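Local coordinates for protein putative ABC transporter subunit, substrate-binding component (Rhodopseudomonas palustris, PDB 4EVQ) that binds 4-hydroxybenzoate as a solute-binding protein and probably hands such benzoate derivatives to an ABC transporter for uptake, at residues F133-I138 and G164-S169; P238-D243 and V259-S264; G255-L260 and L347-G352; V263-N268 and S355-L360; F289-W294 and A327-P332. One frame throughout, in Å; residues are numbered along the deposited sequence.

Contact 1. Residues F133-I138 and G164-S169. With PHB (p-hydroxybenzoic acid), chain H.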
# COMPACT_ATOMS: atom_id res chain seq x y z
N PHE A 133 -2.23 3.75 2.72
CA PHE A 133 -3.28 4.43 1.95
C PHE A 133 -4.57 3.70 2.24
O PHE A 133 -4.56 2.58 2.77
CB PHE A 133 -2.97 4.43 0.44
CG PHE A 133 -2.93 3.04 -0.09
CD1 PHE A 133 -1.80 2.28 0.09
CD2 PHE A 133 -4.07 2.43 -0.59
CE1 PHE A 133 -1.81 0.94 -0.21
CE2 PHE A 133 -4.04 1.08 -0.94
CZ PHE A 133 -2.92 0.36 -0.71
N ALA A 134 -5.69 4.29 1.80
CA ALA A 134 -6.96 3.63 1.74
C ALA A 134 -7.35 3.36 0.29
O ALA A 134 -7.21 4.25 -0.58
CB ALA A 134 -8.02 4.48 2.42
N ASN A 135 -7.91 2.18 0.05
CA ASN A 135 -8.26 1.74 -1.30
C ASN A 135 -9.17 2.70 -2.02
O ASN A 135 -8.94 3.03 -3.16
CB ASN A 135 -8.97 0.38 -1.19
CG ASN A 135 -8.04 -0.78 -0.85
OD1 ASN A 135 -6.86 -0.76 -1.15
ND2 ASN A 135 -8.61 -1.79 -0.24
N GLY A 136 -10.24 3.14 -1.37
CA GLY A 136 -11.19 3.97 -2.09
C GLY A 136 -10.58 5.32 -2.41
O GLY A 136 -10.82 5.88 -3.49
N GLN A 137 -9.78 5.84 -1.50
CA GLN A 137 -9.17 7.14 -1.76
C GLN A 137 -8.19 7.14 -2.94
O GLN A 137 -8.21 8.03 -3.79
CB GLN A 137 -8.51 7.69 -0.50
CG GLN A 137 -8.07 9.15 -0.65
CD GLN A 137 -7.64 9.81 0.64
OE1 GLN A 137 -7.23 9.17 1.57
NE2 GLN A 137 -7.67 11.14 0.64
N ILE A 138 -7.36 6.12 -3.04
CA ILE A 138 -6.45 6.08 -4.16
C ILE A 138 -7.22 5.77 -5.46
O ILE A 138 -6.92 6.33 -6.49
CB ILE A 138 -5.25 5.12 -3.95
CG1 ILE A 138 -4.21 5.40 -5.03
CG2 ILE A 138 -5.66 3.65 -3.89
CD1 ILE A 138 -2.87 4.67 -4.82
N GLY A 164 -9.34 -5.13 -4.77
CA GLY A 164 -9.71 -4.82 -6.15
C GLY A 164 -11.09 -4.20 -6.18
O GLY A 164 -11.32 -3.18 -6.86
N GLU A 165 -12.04 -4.75 -5.43
CA GLU A 165 -13.40 -4.25 -5.44
C GLU A 165 -13.42 -2.81 -4.94
O GLU A 165 -14.08 -1.94 -5.52
CB GLU A 165 -14.29 -5.16 -4.59
CG GLU A 165 -14.46 -6.58 -5.10
CD GLU A 165 -14.82 -7.64 -4.02
OE1 GLU A 165 -14.84 -8.86 -4.40
OE2 GLU A 165 -15.06 -7.30 -2.83
N GLU A 166 -12.67 -2.52 -3.89
CA GLU A 166 -12.72 -1.17 -3.32
C GLU A 166 -12.00 -0.13 -4.15
O GLU A 166 -12.41 1.02 -4.19
CB GLU A 166 -12.13 -1.20 -1.91
CG GLU A 166 -13.05 -1.87 -0.89
CD GLU A 166 -12.47 -2.01 0.51
OE1 GLU A 166 -11.36 -1.52 0.77
OE2 GLU A 166 -13.17 -2.57 1.38
N MSE A 167 -10.86 -0.50 -4.74
CA MSE A 167 -10.18 0.43 -5.61
C MSE A 167 -10.97 0.69 -6.90
O MSE A 167 -10.95 1.81 -7.42
CB MSE A 167 -8.78 -0.05 -5.93
CG MSE A 167 -7.82 0.11 -4.78
SE MSE A 167 -5.98 -0.18 -5.23
CE MSE A 167 -5.65 -1.68 -4.16
N VAL A 168 -11.68 -0.31 -7.41
CA VAL A 168 -12.55 -0.08 -8.57
C VAL A 168 -13.72 0.78 -8.14
O VAL A 168 -14.14 1.69 -8.87
CB VAL A 168 -12.98 -1.42 -9.20
CG1 VAL A 168 -14.20 -1.24 -10.09
CG2 VAL A 168 -11.86 -2.05 -9.99
N SER A 169 -14.28 0.54 -6.97
CA SER A 169 -15.42 1.34 -6.50
C SER A 169 -15.07 2.82 -6.38
O SER A 169 -15.80 3.67 -6.84
CB SER A 169 -15.92 0.78 -5.18
OG SER A 169 -17.01 1.52 -4.69
C1' PHB H . -4.49 -5.02 -0.63
O1' PHB H . -4.96 -6.18 -0.64
O2' PHB H . -4.93 -4.09 0.16
C1 PHB H . -3.38 -4.61 -1.52
C2 PHB H . -2.51 -5.59 -2.01
C3 PHB H . -1.48 -5.22 -2.86
C4 PHB H . -1.33 -3.92 -3.22
C5 PHB H . -2.17 -2.93 -2.73
C6 PHB H . -3.18 -3.30 -1.90
O4 PHB H . -0.34 -3.54 -4.05
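Asn135, Gly136 and Ile138 meet Glu166 and Met167 (a selenomethionine in this crystal) where the first turn of helix 135-148 lies against helix 162-177. Ahead of that helix, Phe133 is part of the ligand pocket: its CZ lies 3.9 Å from C6 of p-hydroxybenzoic acid, which sits at the edge of the phenyl ring and near its plane. Ala134 follows as the N-cap. Asn135 contributes the largest share of the buried surface. Its CG stands beside the backbone N (chi1 -73°), which turns the amide toward helix 162-177, and its ND2 donates to Glu166 OE1 at 2.9 Å, with a nearly straight N-H...O angle of 169°. The acceptor lies close to the amide plane, but the donor comes to OE1 on the anti side, well out of the carboxylate plane. The other branch, OD1, is 3.4 Å from Met167 CE; it is buried and has no polar partner in the model. Met167 CE in turn reaches the ligand, 3.7 Å from its C6, which makes Asn135 a second-shell neighbour of the pocket. An alanine here would remove the amide and would probably leave Glu166 OE1 one donor short and open a gap beside the Met167 methyl. Gly136 CA comes within 3.8 Å of Glu166 O, and Ile138 CG2 lies 4.1 Å from Met167 SE, the two side chains running side by side. Around this pair of helices, Asp117 N also donates to Glu166 OE1, Met167 touches Phe213 of strand 209-213, and both Ile138 and Met167 rest on Pro238 of strand 235-238.

Contact 2. Residues P238-D243 and V259-S264. With PHB (p-hydroxybenzoic acid), chain H.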
# COMPACT_ATOMS: atom_id res chain seq x y z
N PRO A 238 -3.96 2.46 -10.19
CA PRO A 238 -3.18 2.86 -9.02
C PRO A 238 -1.75 2.37 -9.18
O PRO A 238 -1.50 1.40 -9.86
CB PRO A 238 -3.90 2.15 -7.87
CG PRO A 238 -4.41 0.85 -8.52
CD PRO A 238 -4.82 1.30 -9.93
N GLY A 239 -0.79 3.02 -8.56
CA GLY A 239 0.60 2.74 -8.83
C GLY A 239 1.14 1.39 -8.43
O GLY A 239 2.25 1.05 -8.84
N PHE A 240 0.36 0.64 -7.67
CA PHE A 240 0.70 -0.75 -7.40
C PHE A 240 0.85 -1.55 -8.68
O PHE A 240 1.53 -2.58 -8.69
CB PHE A 240 -0.34 -1.40 -6.48
CG PHE A 240 -0.78 -0.51 -5.37
CD1 PHE A 240 0.12 -0.12 -4.40
CD2 PHE A 240 -2.06 0.02 -5.36
CE1 PHE A 240 -0.27 0.76 -3.42
CE2 PHE A 240 -2.43 0.94 -4.37
CZ PHE A 240 -1.54 1.30 -3.43
N LEU A 241 0.19 -1.11 -9.75
CA LEU A 241 0.21 -1.83 -11.04
C LEU A 241 1.63 -1.86 -11.59
O LEU A 241 1.96 -2.81 -12.28
CB LEU A 241 -0.71 -1.09 -11.99
CG LEU A 241 -0.83 -1.67 -13.40
CD1 LEU A 241 -1.41 -3.07 -13.37
CD2 LEU A 241 -1.67 -0.74 -14.28
N THR A 242 2.46 -0.85 -11.32
CA THR A 242 3.81 -0.80 -11.86
C THR A 242 4.93 -0.90 -10.84
O THR A 242 6.06 -1.23 -11.19
CB THR A 242 4.01 0.45 -12.74
OG1 THR A 242 3.81 1.65 -11.96
CG2 THR A 242 3.02 0.47 -13.88
N ASP A 243 4.64 -0.58 -9.56
CA ASP A 243 5.73 -0.55 -8.61
C ASP A 243 6.37 -1.92 -8.37
O ASP A 243 5.69 -2.89 -8.09
CB ASP A 243 5.28 0.07 -7.28
CG ASP A 243 5.67 1.54 -7.15
OD1 ASP A 243 5.42 2.31 -8.11
OD2 ASP A 243 6.24 1.94 -6.09
N VAL A 259 -1.40 6.61 -10.60
CA VAL A 259 -1.44 7.57 -9.51
C VAL A 259 -0.97 6.86 -8.24
O VAL A 259 -1.43 5.75 -7.94
CB VAL A 259 -2.84 8.16 -9.36
CG1 VAL A 259 -2.96 8.95 -8.07
CG2 VAL A 259 -3.18 9.05 -10.57
N LEU A 260 -0.06 7.49 -7.50
CA LEU A 260 0.44 6.88 -6.27
C LEU A 260 0.98 7.98 -5.38
O LEU A 260 1.46 9.01 -5.83
CB LEU A 260 1.58 5.86 -6.57
CG LEU A 260 1.88 4.83 -5.48
CD1 LEU A 260 0.70 3.90 -5.24
CD2 LEU A 260 3.14 4.04 -5.89
N HIS A 261 1.01 7.65 -4.09
CA HIS A 261 1.57 8.48 -3.03
C HIS A 261 3.09 8.47 -2.93
O HIS A 261 3.65 9.07 -2.04
CB HIS A 261 0.89 8.11 -1.71
CG HIS A 261 0.90 6.66 -1.42
ND1 HIS A 261 0.16 5.77 -2.17
CD2 HIS A 261 1.50 5.94 -0.45
CE1 HIS A 261 0.35 4.56 -1.70
NE2 HIS A 261 1.15 4.63 -0.65
N TYR A 262 3.76 7.79 -3.84
CA TYR A 262 5.23 7.79 -3.90
C TYR A 262 5.69 7.75 -5.35
O TYR A 262 5.04 7.13 -6.17
CB TYR A 262 5.81 6.58 -3.14
CG TYR A 262 7.31 6.55 -3.15
CD1 TYR A 262 8.06 7.48 -2.44
CD2 TYR A 262 7.99 5.55 -3.86
CE1 TYR A 262 9.43 7.47 -2.49
CE2 TYR A 262 9.38 5.53 -3.90
CZ TYR A 262 10.09 6.49 -3.19
OH TYR A 262 11.47 6.44 -3.25
N VAL A 263 6.79 8.43 -5.63
CA VAL A 263 7.50 8.30 -6.90
C VAL A 263 8.97 8.32 -6.55
O VAL A 263 9.39 9.08 -5.69
CB VAL A 263 7.28 9.50 -7.85
CG1 VAL A 263 7.56 9.06 -9.31
CG2 VAL A 263 6.01 10.12 -7.72
N SER A 264 9.79 7.47 -7.19
CA SER A 264 11.15 7.32 -6.68
C SER A 264 11.99 8.54 -6.90
O SER A 264 12.97 8.70 -6.19
CB SER A 264 11.85 6.08 -7.21
OG SER A 264 11.88 6.15 -8.56
C1' PHB H . -4.49 -5.02 -0.63
O1' PHB H . -4.96 -6.18 -0.64
O2' PHB H . -4.93 -4.09 0.16
C1 PHB H . -3.38 -4.61 -1.52
C2 PHB H . -2.51 -5.59 -2.01
C3 PHB H . -1.48 -5.22 -2.86
C4 PHB H . -1.33 -3.92 -3.22
C5 PHB H . -2.17 -2.93 -2.73
C6 PHB H . -3.18 -3.30 -1.90
O4 PHB H . -0.34 -3.54 -4.05
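Pro238 and Val259 form a parallel beta bridge, their CA atoms 5.0 Å apart, at the C-terminal ends of neighbouring strands 235-238 and 257-260, where the chain leaves the sheet toward the ligand pocket. Across these segments the pairing is marked by Gly239 N donating to Val259 O at 2.9 Å; the bond is bent (136° at the hydrogen), and the donor stands above the carbonyl plane. Val259 is also hydrogen-bonded to the backbone of Gly237. Gly239 begins a short 3-10 turn tight against the next strand: a beta carbon on it would collide with Leu260 CB. Beyond this turn the Phe240 ring is covered on both faces. Leu260 CD1 makes a CH-pi contact, 4.0 Å from the ring centroid and offset toward the rim. Over the centre of the opposite face lies C5 of p-hydroxybenzoic acid, and the ligand's O4 is 3.2 Å from Phe240 CB. Phe240 CZ touches the edge of the His261 imidazole, at 4.1 Å from CE1. Leu260 and Asp243 meet tip to tip, CD2 lying 3.6 Å from OD1. The carboxylate has polar partners elsewhere: OD1 forms a salt bridge with Arg348, and OD2 accepts from Val288 N. His261 NE2 is likewise engaged, hydrogen-bonded to Gln292 OE1. The ligand ring is thus received by an aromatic face backed by an aliphatic methyl, while the buried charge of Asp243 is probably neutralised by Arg348 behind that layer.

Contact 3. Residues G255-L260 and L347-G352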
# COMPACT_ATOMS: atom_id res chain seq x y z
N GLY A 255 4.77 4.07 -21.03
CA GLY A 255 3.58 4.85 -21.26
C GLY A 255 2.41 4.57 -20.33
O GLY A 255 1.42 5.28 -20.36
N ILE A 256 2.52 3.55 -19.48
CA ILE A 256 1.46 3.32 -18.51
C ILE A 256 1.40 4.49 -17.54
O ILE A 256 2.42 4.96 -17.06
CB ILE A 256 1.70 1.98 -17.74
CG1 ILE A 256 1.60 0.79 -18.70
CG2 ILE A 256 0.71 1.83 -16.58
CD1 ILE A 256 1.99 -0.49 -18.04
N LYS A 257 0.19 4.94 -17.25
CA LYS A 257 -0.03 6.06 -16.35
C LYS A 257 -0.59 5.52 -15.03
O LYS A 257 -1.46 4.68 -15.01
CB LYS A 257 -1.03 7.03 -16.94
CG LYS A 257 -0.51 7.72 -18.19
CD LYS A 257 -0.14 9.11 -17.90
CE LYS A 257 0.52 9.83 -19.06
NZ LYS A 257 -0.20 9.80 -20.33
N THR A 258 -0.07 6.03 -13.92
CA THR A 258 -0.56 5.61 -12.61
C THR A 258 -0.63 6.79 -11.67
O THR A 258 -0.04 7.84 -11.89
CB THR A 258 0.30 4.50 -11.95
OG1 THR A 258 1.62 4.96 -11.69
CG2 THR A 258 0.38 3.25 -12.79
N VAL A 259 -1.40 6.61 -10.60
CA VAL A 259 -1.44 7.57 -9.51
C VAL A 259 -0.97 6.86 -8.24
O VAL A 259 -1.43 5.75 -7.94
CB VAL A 259 -2.84 8.16 -9.36
CG1 VAL A 259 -2.96 8.95 -8.07
CG2 VAL A 259 -3.18 9.05 -10.57
N LEU A 260 -0.06 7.49 -7.50
CA LEU A 260 0.44 6.88 -6.27
C LEU A 260 0.98 7.98 -5.38
O LEU A 260 1.46 9.01 -5.83
CB LEU A 260 1.58 5.86 -6.57
CG LEU A 260 1.88 4.83 -5.48
CD1 LEU A 260 0.70 3.90 -5.24
CD2 LEU A 260 3.14 4.04 -5.89
N LEU A 347 0.58 12.00 -10.12
CA LEU A 347 0.41 11.41 -11.42
C LEU A 347 1.78 10.98 -11.90
O LEU A 347 2.73 11.73 -11.75
CB LEU A 347 -0.22 12.43 -12.38
CG LEU A 347 -0.41 11.95 -13.83
CD1 LEU A 347 -1.47 10.85 -13.88
CD2 LEU A 347 -0.79 13.17 -14.71
N ARG A 348 1.86 9.78 -12.45
CA ARG A 348 3.13 9.22 -12.88
C ARG A 348 3.00 8.56 -14.24
O ARG A 348 1.92 8.15 -14.62
CB ARG A 348 3.61 8.13 -11.91
CG ARG A 348 3.41 8.52 -10.44
CD ARG A 348 3.91 7.51 -9.46
NE ARG A 348 3.43 6.16 -9.74
CZ ARG A 348 4.01 5.05 -9.28
NH1 ARG A 348 5.02 5.14 -8.44
NH2 ARG A 348 3.60 3.88 -9.68
N GLU A 349 4.11 8.40 -14.91
CA GLU A 349 4.16 7.60 -16.13
C GLU A 349 5.36 6.69 -16.04
O GLU A 349 6.45 7.11 -15.62
CB GLU A 349 4.30 8.49 -17.39
CG GLU A 349 4.31 7.73 -18.70
CD GLU A 349 4.38 8.64 -19.90
OE1 GLU A 349 4.19 9.85 -19.74
OE2 GLU A 349 4.63 8.11 -21.00
N LEU A 350 5.20 5.45 -16.47
CA LEU A 350 6.33 4.55 -16.55
C LEU A 350 7.08 4.88 -17.82
O LEU A 350 6.51 4.87 -18.93
CB LEU A 350 5.79 3.12 -16.50
CG LEU A 350 6.68 1.91 -16.52
CD1 LEU A 350 7.82 2.12 -15.53
CD2 LEU A 350 5.85 0.67 -16.27
N LYS A 351 8.35 5.27 -17.69
CA LYS A 351 9.18 5.62 -18.82
C LYS A 351 10.59 5.23 -18.51
O LYS A 351 11.16 5.66 -17.51
CB LYS A 351 9.14 7.13 -19.07
CG LYS A 351 9.51 7.47 -20.51
CD LYS A 351 8.50 6.90 -21.54
CE LYS A 351 8.97 7.15 -22.94
NZ LYS A 351 9.41 5.89 -23.54
N GLY A 352 11.20 4.42 -19.36
CA GLY A 352 12.59 4.10 -19.19
C GLY A 352 12.89 3.20 -18.02
O GLY A 352 14.01 3.23 -17.50
O HOH W 1 1.47 7.67 -21.65
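Thr258 and Arg348 are the central pair of an antiparallel pairing between strands 257-260 and 345-351, in the mixed sheet of one lobe of this periplasmic binding protein fold; here the parallel order gives way to antiparallel. Thr258 O accepts from Arg348 N at 2.8 Å and Thr258 N donates to Arg348 O at 3.0 Å, marking a hydrogen-bonded pair between the non-hydrogen-bonded pairs Lys257-Glu349 and Val259-Leu347. Toward the start of the first strand, Leu350 N donates to Ile256 O and Gly255 N to Leu350 O.

The tight side carries Thr258 and Arg348, both buried. Leu260 CD2 covers one face of the guanidinium, 3.4 Å from NH1, and NH1 also makes a weak hydrogen bond to Tyr262 O. The other side is looser, and Lys257, Glu349 and Leu347 are partly exposed there. Lys257 and Glu349 form no salt bridge, NZ being 4.4 Å from OE1. A water accepts from Lys257 NZ, donates to Gly255 O and reaches Glu349 OE2 weakly. Val259, at the far end, is buried against Ala141, Thr142 and Ala145 of helix 135-148; its CG2 lies 4.1 Å from Leu347 CD1.

Back on the buried side, the bend of the Arg348 chain at chi3 (-51°) turns NE toward Thr258, and two nitrogens converge on one oxygen: NE and NH2 donate to Thr258 OG1 at 2.9 Å and 3.0 Å, with OG1 only 6° out of the guanidinium plane.

Contact 4. Residues V263-N268 and S355-L360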
# COMPACT_ATOMS: atom_id res chain seq x y z
N VAL A 263 6.79 8.43 -5.63
CA VAL A 263 7.50 8.30 -6.90
C VAL A 263 8.97 8.32 -6.55
O VAL A 263 9.39 9.08 -5.69
CB VAL A 263 7.28 9.50 -7.85
CG1 VAL A 263 7.56 9.06 -9.31
CG2 VAL A 263 6.01 10.12 -7.72
N SER A 264 9.79 7.47 -7.19
CA SER A 264 11.15 7.32 -6.68
C SER A 264 11.99 8.54 -6.90
O SER A 264 12.97 8.70 -6.19
CB SER A 264 11.85 6.08 -7.21
OG SER A 264 11.88 6.15 -8.56
N ASP A 265 11.59 9.41 -7.82
CA ASP A 265 12.33 10.63 -8.13
C ASP A 265 12.01 11.81 -7.24
O ASP A 265 12.51 12.89 -7.50
CB ASP A 265 12.20 11.03 -9.64
CG ASP A 265 10.79 11.39 -10.07
OD1 ASP A 265 9.91 11.52 -9.22
OD2 ASP A 265 10.56 11.59 -11.31
N LEU A 266 11.20 11.63 -6.20
CA LEU A 266 10.89 12.76 -5.33
C LEU A 266 12.19 13.34 -4.77
O LEU A 266 13.04 12.61 -4.30
CB LEU A 266 9.96 12.36 -4.22
CG LEU A 266 8.49 12.06 -4.61
CD1 LEU A 266 7.71 11.41 -3.47
CD2 LEU A 266 7.79 13.35 -5.04
N ASP A 267 12.35 14.66 -4.81
CA ASP A 267 13.67 15.25 -4.59
C ASP A 267 13.98 15.63 -3.14
O ASP A 267 15.04 16.15 -2.86
CB ASP A 267 13.86 16.47 -5.51
CG ASP A 267 12.99 17.62 -5.13
OD1 ASP A 267 11.78 17.59 -5.48
OD2 ASP A 267 13.51 18.59 -4.52
N ASN A 268 13.08 15.37 -2.22
CA ASN A 268 13.35 15.71 -0.82
C ASN A 268 14.53 14.91 -0.18
O ASN A 268 14.94 13.85 -0.67
CB ASN A 268 12.07 15.54 -0.01
CG ASN A 268 11.69 14.09 0.16
OD1 ASN A 268 12.38 13.33 0.84
ND2 ASN A 268 10.58 13.69 -0.46
N SER A 355 9.01 4.86 -12.85
CA SER A 355 7.92 5.82 -12.91
C SER A 355 8.50 7.18 -12.68
O SER A 355 9.35 7.36 -11.83
CB SER A 355 6.84 5.52 -11.87
OG SER A 355 6.02 4.45 -12.30
N VAL A 356 8.05 8.15 -13.47
CA VAL A 356 8.45 9.54 -13.32
C VAL A 356 7.26 10.37 -12.92
O VAL A 356 6.13 10.06 -13.24
CB VAL A 356 9.10 10.08 -14.58
CG1 VAL A 356 10.32 9.25 -14.95
CG2 VAL A 356 8.14 10.08 -15.69
N ASN A 357 7.52 11.42 -12.17
CA ASN A 357 6.50 12.30 -11.66
C ASN A 357 6.02 13.28 -12.73
O ASN A 357 6.78 14.10 -13.20
CB ASN A 357 7.13 13.05 -10.50
CG ASN A 357 6.14 13.82 -9.67
OD1 ASN A 357 4.94 13.87 -9.95
ND2 ASN A 357 6.64 14.41 -8.57
N LEU A 358 4.74 13.21 -13.06
CA LEU A 358 4.13 14.17 -13.98
C LEU A 358 3.42 15.31 -13.28
O LEU A 358 2.99 16.25 -13.93
CB LEU A 358 3.13 13.46 -14.87
CG LEU A 358 3.70 12.38 -15.76
CD1 LEU A 358 2.56 11.84 -16.63
CD2 LEU A 358 4.83 12.94 -16.61
N GLY A 359 3.35 15.26 -11.96
CA GLY A 359 2.83 16.36 -11.18
C GLY A 359 1.84 15.86 -10.16
O GLY A 359 1.53 14.70 -10.08
N LEU A 360 1.35 16.75 -9.34
CA LEU A 360 0.45 16.40 -8.30
C LEU A 360 -0.92 16.06 -8.89
O LEU A 360 -1.47 16.86 -9.69
CB LEU A 360 0.34 17.63 -7.40
CG LEU A 360 -0.30 17.44 -6.07
CD1 LEU A 360 0.42 16.42 -5.30
CD2 LEU A 360 -0.31 18.80 -5.31
O HOH W 2 11.48 7.72 -10.48
O HOH W 3 9.59 14.30 -8.42
O HOH W 4 9.78 13.68 -12.80
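Asp265 and Asn357 supply the direct polar link: Asn357 N donates to Asp265 OD2 at 3.2 Å, a long but nearly straight bond (167° at the hydrogen) that meets the oxygen on its syn side. The Asp265 side chain crosses Asn357 at about a right angle and brings OD1 within 3.4 Å of Asn357 CB.

Water extends this link. One molecule donates to Asp265 OD1 and accepts from Asn357 ND2; a second donates to both Asp265 OD2 and Asn357 O. A third lies between Ser264 OG and Ser355 O, but both of its legs are unusually short and should be read with caution. An alanine in place of Asp265 would probably leave Asn357 N without its acceptor and the first two waters without one of their supports.

Van der Waals contacts of methyl groups with polar atoms lie alongside. Val263 CG1 packs on the strand backbone, 3.5 Å from Ser355 O and 3.7 Å from Asn357 N, while Leu266 CD2 lies 3.9 Å from Asn357 ND2.

Two local motifs shape the partners. Val263 to Leu266 is a type I turn, closed by Leu266 N to Val263 O. Asn357 OD1 accepts from Gly359 N at 2.9 Å, an Asx turn, where Leu358 and Gly359 both face Leu347 in a classic beta bulge.

Strand 354-362 is one of the two outermost strands of its sheet within the chain and pairs with 345-351, whose Tyr346 and Arg348 touch Val263. The loop leads on to helix 269-282, at which Asn268, in the conformer described here, is the N-cap, its OD1 accepting from Asn271 N.

Contact 5. Residues F289-W294 and A327-P332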
# COMPACT_ATOMS: atom_id res chain seq x y z
N PHE A 289 6.18 -0.06 -1.35
CA PHE A 289 6.04 -0.99 -0.24
C PHE A 289 7.18 -0.84 0.71
O PHE A 289 6.99 -0.82 1.96
CB PHE A 289 5.90 -2.41 -0.82
CG PHE A 289 4.85 -2.49 -1.89
CD1 PHE A 289 3.52 -2.40 -1.57
CD2 PHE A 289 5.20 -2.69 -3.21
CE1 PHE A 289 2.54 -2.42 -2.56
CE2 PHE A 289 4.26 -2.76 -4.20
CZ PHE A 289 2.93 -2.61 -3.88
N ALA A 290 8.40 -0.69 0.19
CA ALA A 290 9.55 -0.40 1.04
C ALA A 290 9.41 0.91 1.79
O ALA A 290 9.75 0.97 2.99
CB ALA A 290 10.81 -0.40 0.23
N VAL A 291 8.88 1.95 1.15
CA VAL A 291 8.64 3.21 1.82
C VAL A 291 7.67 3.03 2.96
O VAL A 291 7.86 3.61 4.05
CB VAL A 291 8.08 4.23 0.84
CG1 VAL A 291 7.65 5.51 1.53
CG2 VAL A 291 9.10 4.59 -0.23
N GLN A 292 6.59 2.30 2.75
CA GLN A 292 5.58 2.08 3.75
C GLN A 292 6.14 1.32 4.95
O GLN A 292 5.75 1.61 6.09
CB GLN A 292 4.36 1.37 3.15
CG GLN A 292 3.61 2.26 2.17
CD GLN A 292 2.59 1.56 1.28
OE1 GLN A 292 1.87 2.21 0.55
NE2 GLN A 292 2.53 0.24 1.34
N GLY A 293 7.04 0.40 4.74
CA GLY A 293 7.73 -0.31 5.83
C GLY A 293 8.67 0.59 6.57
O GLY A 293 8.72 0.58 7.81
N TRP A 294 9.46 1.35 5.86
CA TRP A 294 10.33 2.33 6.48
C TRP A 294 9.55 3.28 7.38
O TRP A 294 9.97 3.58 8.53
CB TRP A 294 11.02 3.10 5.36
CG TRP A 294 11.91 4.25 5.74
CD1 TRP A 294 11.53 5.56 5.82
CD2 TRP A 294 13.33 4.24 5.95
NE1 TRP A 294 12.61 6.34 6.11
CE2 TRP A 294 13.74 5.57 6.18
CE3 TRP A 294 14.29 3.23 5.99
CZ2 TRP A 294 15.07 5.92 6.46
CZ3 TRP A 294 15.62 3.58 6.22
CH2 TRP A 294 16.00 4.91 6.45
N ALA A 327 9.45 13.41 8.53
CA ALA A 327 9.69 13.40 7.11
C ALA A 327 9.76 11.96 6.62
O ALA A 327 10.53 11.12 7.12
CB ALA A 327 10.93 14.11 6.81
N SER A 328 8.94 11.69 5.61
CA SER A 328 8.95 10.42 4.90
C SER A 328 9.67 10.61 3.58
O SER A 328 9.69 11.70 3.05
CB SER A 328 7.49 10.03 4.62
OG SER A 328 7.40 8.97 3.64
N PRO A 329 10.15 9.52 2.96
CA PRO A 329 10.55 9.57 1.57
C PRO A 329 9.46 10.19 0.68
O PRO A 329 9.77 10.77 -0.36
CB PRO A 329 10.85 8.09 1.25
CG PRO A 329 11.38 7.57 2.54
CD PRO A 329 10.44 8.22 3.56
N ARG A 330 8.19 10.10 1.06
CA ARG A 330 7.10 10.73 0.29
C ARG A 330 7.12 12.25 0.37
O ARG A 330 6.85 13.05 -0.53
CB ARG A 330 5.78 10.25 0.88
CG ARG A 330 5.61 8.80 0.50
CD ARG A 330 4.38 8.14 1.10
NE ARG A 330 4.69 7.58 2.41
CZ ARG A 330 3.85 6.84 3.13
NH1 ARG A 330 2.62 6.61 2.71
NH2 ARG A 330 4.28 6.30 4.27
N GLY A 331 7.40 12.66 1.54
CA GLY A 331 7.11 14.06 1.90
C GLY A 331 6.81 14.11 3.39
O GLY A 331 7.09 13.13 4.09
N PRO A 332 6.23 15.22 3.91
CA PRO A 332 5.84 15.21 5.32
C PRO A 332 4.77 14.15 5.59
O PRO A 332 3.81 14.04 4.85
CB PRO A 332 5.28 16.62 5.56
CG PRO A 332 5.88 17.48 4.49
CD PRO A 332 6.02 16.56 3.30
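Gln292 CG lies over one face of the Arg330 guanidinium, 4.5 Å from NH1, while Val291 CG1 approaches the same group obliquely, 3.7 Å from NE. Arg330 was modelled in two conformers, and this account holds for one of them. The Trp294 indole is met obliquely by the Pro329 ring, CD1 to Pro329 CD 3.7 Å and NE1 to the same CD 3.8 Å. The indole nitrogen's polar partner is Glu270.

Val291 also faces the turn. Its CG1 is anti to the backbone N (chi1 172°) and touches Pro329 CB at 4.1 Å, the two side chains sliding past each other in opposite directions. The contact thus joins one side of helix 288-306 to the turn of a small antiparallel hairpin, strands 325-328 and 331-334. Ser328 and Gly331 exchange backbone hydrogen bonds across that turn, and Ser328 OG accepts from Arg330 N at 2.9 Å (167° at the hydrogen), an ST turn.

No hydrogen bond crosses directly between the segments. The charge of Arg330 is met by Asp295, the residue after Trp294 in the helix: OD2 forms a salt bridge with NH2 and is hydrogen-bonded to Ser328 OG as well.

Overall arrangement
Contacts 1 and 2 are buried and touch the ligand; contact 5 is buried, with Phe289 of its helix lining the pocket; contact 3 is mostly buried but has one wet side; contact 4 is only partly buried. Contacts 2 and 3 share Val259 and Leu260 of strand 257-260, pairing it with neighbours in the same sheet, parallel in one and antiparallel in the other; contact 4 lies at an outer strand. Chemistry follows place: aromatic rings and methyl groups near the ligand, with an amide-carboxylate bond behind them in contact 1, backbone bonding within the sheet, water bridges toward the rim. The Phe133 ring packs on Phe240 and His261 of contact 2. Contact 5 meets contact 4 through Asn268 and Pro329.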